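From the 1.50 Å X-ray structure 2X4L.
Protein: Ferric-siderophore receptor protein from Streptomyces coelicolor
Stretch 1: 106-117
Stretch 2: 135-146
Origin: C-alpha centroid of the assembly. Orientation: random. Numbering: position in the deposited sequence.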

# COMPACT_ATOMS: atom_id res chain seq x y z
N TYR A 106 -17.73 15.35 5.84
CA TYR A 106 -18.05 13.94 5.89
C TYR A 106 -19.58 13.75 6.21
O TYR A 106 -20.20 12.94 5.58
N ALA A 107 -20.06 14.49 7.24
CA ALA A 107 -21.48 14.38 7.56
C ALA A 107 -22.37 14.69 6.37
O ALA A 107 -23.43 14.05 6.21
N SER A 108 -21.96 15.68 5.56
CA SER A 108 -22.75 16.10 4.40
C SER A 108 -22.94 14.98 3.37
O SER A 108 -23.86 15.06 2.52
N LEU A 109 -22.11 13.92 3.41
CA LEU A 109 -22.23 12.79 2.48
C LEU A 109 -23.22 11.80 2.96
O LEU A 109 -23.41 10.80 2.26
N ALA A 110 -23.87 11.99 4.13
CA ALA A 110 -24.77 10.98 4.68
C ALA A 110 -24.14 9.58 4.70
O ALA A 110 -24.62 8.61 4.14
N PRO A 111 -22.96 9.47 5.31
CA PRO A 111 -22.17 8.26 5.20
C PRO A 111 -22.84 7.07 5.87
O PRO A 111 -23.45 7.20 6.96
N GLU A 112 -22.71 5.91 5.25
CA GLU A 112 -23.29 4.65 5.78
C GLU A 112 -22.22 3.69 6.31
O GLU A 112 -22.47 2.86 7.16
N VAL A 113 -20.99 3.81 5.81
CA VAL A 113 -19.86 3.01 6.36
C VAL A 113 -18.62 3.76 5.93
O VAL A 113 -18.53 4.35 4.86
N LEU A 114 -17.63 3.71 6.81
CA LEU A 114 -16.24 4.18 6.54
C LEU A 114 -15.33 2.95 6.48
O LEU A 114 -15.40 2.03 7.31
N ILE A 115 -14.46 2.93 5.48
CA ILE A 115 -13.61 1.72 5.25
C ILE A 115 -12.15 2.19 5.12
O ILE A 115 -11.87 3.08 4.30
N THR A 116 -11.27 1.59 5.87
CA THR A 116 -9.85 1.89 5.74
C THR A 116 -9.02 0.69 6.10
O THR A 116 -9.58 -0.40 6.41
N THR A 117 -7.72 0.85 6.06
CA THR A 117 -6.82 -0.19 6.46
C THR A 117 -6.39 0.05 7.89
O THR A 117 -6.74 1.04 8.53
N LYS A 135 -15.34 11.87 16.71
CA LYS A 135 -16.41 12.57 15.97
C LYS A 135 -16.77 11.85 14.70
O LYS A 135 -17.95 11.69 14.38
N VAL A 136 -15.74 11.41 13.99
CA VAL A 136 -15.95 10.63 12.79
C VAL A 136 -16.71 9.39 13.13
O VAL A 136 -17.62 9.02 12.38
N ALA A 137 -16.35 8.68 14.21
CA ALA A 137 -17.06 7.41 14.50
C ALA A 137 -18.54 7.50 14.82
O ALA A 137 -19.29 6.52 14.62
N LYS A 138 -18.99 8.68 15.25
CA LYS A 138 -20.39 8.88 15.55
C LYS A 138 -21.23 8.75 14.30
O LYS A 138 -22.41 8.37 14.44
N LEU A 139 -20.68 9.16 13.15
CA LEU A 139 -21.50 9.32 11.95
C LEU A 139 -21.70 8.10 11.10
O LEU A 139 -22.67 8.03 10.33
N ALA A 140 -20.91 7.06 11.32
CA ALA A 140 -21.14 5.79 10.62
C ALA A 140 -20.25 4.71 11.16
O ALA A 140 -19.14 5.02 11.63
N PRO A 141 -20.63 3.42 11.05
CA PRO A 141 -19.77 2.36 11.48
C PRO A 141 -18.53 2.30 10.54
O PRO A 141 -18.55 2.79 9.38
N SER A 142 -17.51 1.63 11.03
CA SER A 142 -16.30 1.43 10.27
C SER A 142 -15.92 -0.01 10.05
O SER A 142 -16.28 -0.92 10.89
N VAL A 143 -15.13 -0.21 9.01
CA VAL A 143 -14.61 -1.53 8.63
C VAL A 143 -13.10 -1.31 8.39
O VAL A 143 -12.71 -0.39 7.63
N ALA A 144 -12.28 -2.08 9.10
CA ALA A 144 -10.83 -2.02 8.90
C ALA A 144 -10.34 -3.36 8.26
O ALA A 144 -10.63 -4.44 8.76
N ILE A 145 -9.49 -3.24 7.28
CA ILE A 145 -8.79 -4.32 6.66
C ILE A 145 -7.34 -4.26 7.06
O ILE A 145 -6.67 -3.25 6.91
N SER A 146 -6.87 -5.31 7.73
CA SER A 146 -5.50 -5.29 8.28
C SER A 146 -4.42 -5.57 7.25
O SER A 146 -4.48 -6.47 6.44

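Two helix-loop-strand segments laid side by side illustrate a general principle of α/β architecture: backbone hydrogen bonds set the register of neighbouring parallel strands, while side chains pack at the joint where helices lead into them. In this ferric-siderophore receptor, residues 135-146 pack in this way against 106-117, and together the two bury 734 Å².

The helical end of the second stretch uses its side chains selectively. The ends of Lys-135 and Lys-138 lead away, and Ala-137 also points away, so none of them makes contact. Val-136 (t) makes the first contact: its CG1 lies 3.7 Å from Tyr-106 CE2 and 3.7 Å from Leu-114 CD1, joining helix to strand through one methyl. Tyr-106 (t) points toward the second stretch, and the Val-136 carbonyl lies at the edge of its ring, with O 3.6 Å from CE2. Leu-139 (m, t) extends the apolar patch. Its CB sits 3.8 Å from Tyr-106 CE2 and 4.2 Å from Pro-111 CG, while its CD1 reaches Ala-107 CB at 4.1 Å.

Ala-140 points toward the first stretch, its CB 3.6 Å from both Tyr-106 OH and Pro-111 O, and 4.1 Å from Pro-111 CB. Beside this apolar contact, one water bridges the two stretches. It accepts a hydrogen bond from Tyr-106 OH (2.8 Å from the water O) and donates to Val-136 O and Ala-140 O, each 2.7 Å from the water O. A single molecule thus ties the tyrosine to two backbone carbonyls of the opposing stretch. Pro-141 packs its ring against backbone, with CD 3.3 Å from Glu-112 O; its own carbonyl O accepts from Leu-114 N at 2.9 Å, opening the strand ladder.

From here side chains alternate across the sheet. Ser-142 (p) shares a face with Leu-114 (chi1 t, chi2 145°, between wells), whose CD2 is 4.2 Å from Ser-142 CB; the serine hydroxyl is satisfied elsewhere in the structure. Val-143 (t) lies on the other face, with CG2 3.9 Å from Val-113 CG2 (p at chi1) and CG1 4.2 Å from Ile-115 CG2 (m, t). Its backbone N donates to Leu-114 O at 2.8 Å, and its O accepts from Thr-116 N at 3.0 Å. Ala-144 returns to the Leu-114 face beside Thr-116 (t), contributing only a methyl. Ile-145 (m, m) shares the Val-143 face with Thr-117 (p), but its end leads away; its N donates to Thr-116 O at 3.0 Å. Ser-146 points away, beyond the contact.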

# COMPACT_ATOMS: atom_id res chain seq x y z
CB TYR A 106 -17.18 13.35 6.99
CG TYR A 106 -17.39 11.91 7.33
CD1 TYR A 106 -17.46 10.93 6.35
CD2 TYR A 106 -17.55 11.49 8.67
CE1 TYR A 106 -17.62 9.57 6.69
CE2 TYR A 106 -17.71 10.16 9.00
CZ TYR A 106 -17.70 9.19 8.00
OH TYR A 106 -17.89 7.84 8.23
CB ALA A 107 -21.81 15.34 8.67
CB SER A 108 -22.17 17.37 3.79
OG SER A 108 -21.16 17.01 2.91
CB LEU A 109 -20.84 12.08 2.24
CG LEU A 109 -19.74 13.08 1.77
CD1 LEU A 109 -18.52 12.28 1.56
CD2 LEU A 109 -20.09 13.75 0.43
CB ALA A 110 -26.10 11.01 3.87
CB PRO A 111 -20.84 8.60 5.93
CG PRO A 111 -21.26 9.64 6.93
CD PRO A 111 -22.33 10.44 6.23
CB GLU A 112 -24.20 3.97 4.74
CG GLU A 112 -25.53 4.75 4.59
CD GLU A 112 -26.25 4.44 3.35
OE1 GLU A 112 -25.71 4.14 2.29
OE2 GLU A 112 -27.50 4.61 3.43
CB VAL A 113 -19.90 1.51 5.80
CG1 VAL A 113 -19.63 1.49 4.26
CG2 VAL A 113 -18.94 0.59 6.58
CB LEU A 114 -15.82 5.10 7.70
CG LEU A 114 -14.42 5.65 7.52
CD1 LEU A 114 -14.30 7.10 8.06
CD2 LEU A 114 -13.36 4.77 8.23
CB ILE A 115 -14.05 0.98 3.96
CG1 ILE A 115 -15.59 0.79 3.93
CG2 ILE A 115 -13.24 -0.39 3.84
CD1 ILE A 115 -16.02 -0.06 2.68
CB THR A 116 -9.54 3.13 6.60
OG1 THR A 116 -8.20 3.60 6.28
CG2 THR A 116 -9.65 2.90 8.15
CB THR A 117 -5.58 -0.15 5.52
OG1 THR A 117 -5.06 1.19 5.44
CG2 THR A 117 -5.94 -0.71 4.15
CB LYS A 135 -15.96 14.02 15.64
CG LYS A 135 -15.59 14.87 16.81
CD LYS A 135 -15.07 16.20 16.30
CE LYS A 135 -14.84 17.14 17.51
NZ LYS A 135 -14.34 18.46 17.03
CB VAL A 136 -14.60 10.27 12.20
CG1 VAL A 136 -14.75 9.20 11.03
CG2 VAL A 136 -13.99 11.57 11.70
CB ALA A 137 -16.37 6.70 15.75
CB LYS A 138 -20.70 10.22 16.21
CG LYS A 138 -20.00 10.52 17.56
CD LYS A 138 -20.23 9.42 18.53
CE LYS A 138 -19.90 9.93 19.93
NZ LYS A 138 -20.00 8.84 20.86
CB LEU A 139 -20.89 10.41 11.09
CG LEU A 139 -21.10 11.78 11.73
CD1 LEU A 139 -20.05 12.78 11.29
CD2 LEU A 139 -22.54 12.30 11.41
CB ALA A 140 -20.84 5.94 9.06
CB PRO A 141 -20.63 1.05 11.30
CG PRO A 141 -21.55 1.48 10.27
CD PRO A 141 -21.85 2.90 10.41
CB SER A 142 -15.10 2.15 10.94
OG SER A 142 -14.96 1.67 12.29
CB VAL A 143 -15.29 -2.02 7.30
CG1 VAL A 143 -14.49 -3.18 6.73
CG2 VAL A 143 -16.74 -2.44 7.51
CB ALA A 144 -10.14 -1.79 10.19
CB ILE A 145 -8.90 -4.33 5.17
CG1 ILE A 145 -10.41 -4.38 4.70
CG2 ILE A 145 -8.13 -5.54 4.55
CD1 ILE A 145 -11.14 -5.67 5.19
CB SER A 146 -5.32 -6.30 9.43
OG SER A 146 -3.95 -6.15 9.92
O HOH W 1 -17.32 6.89 10.77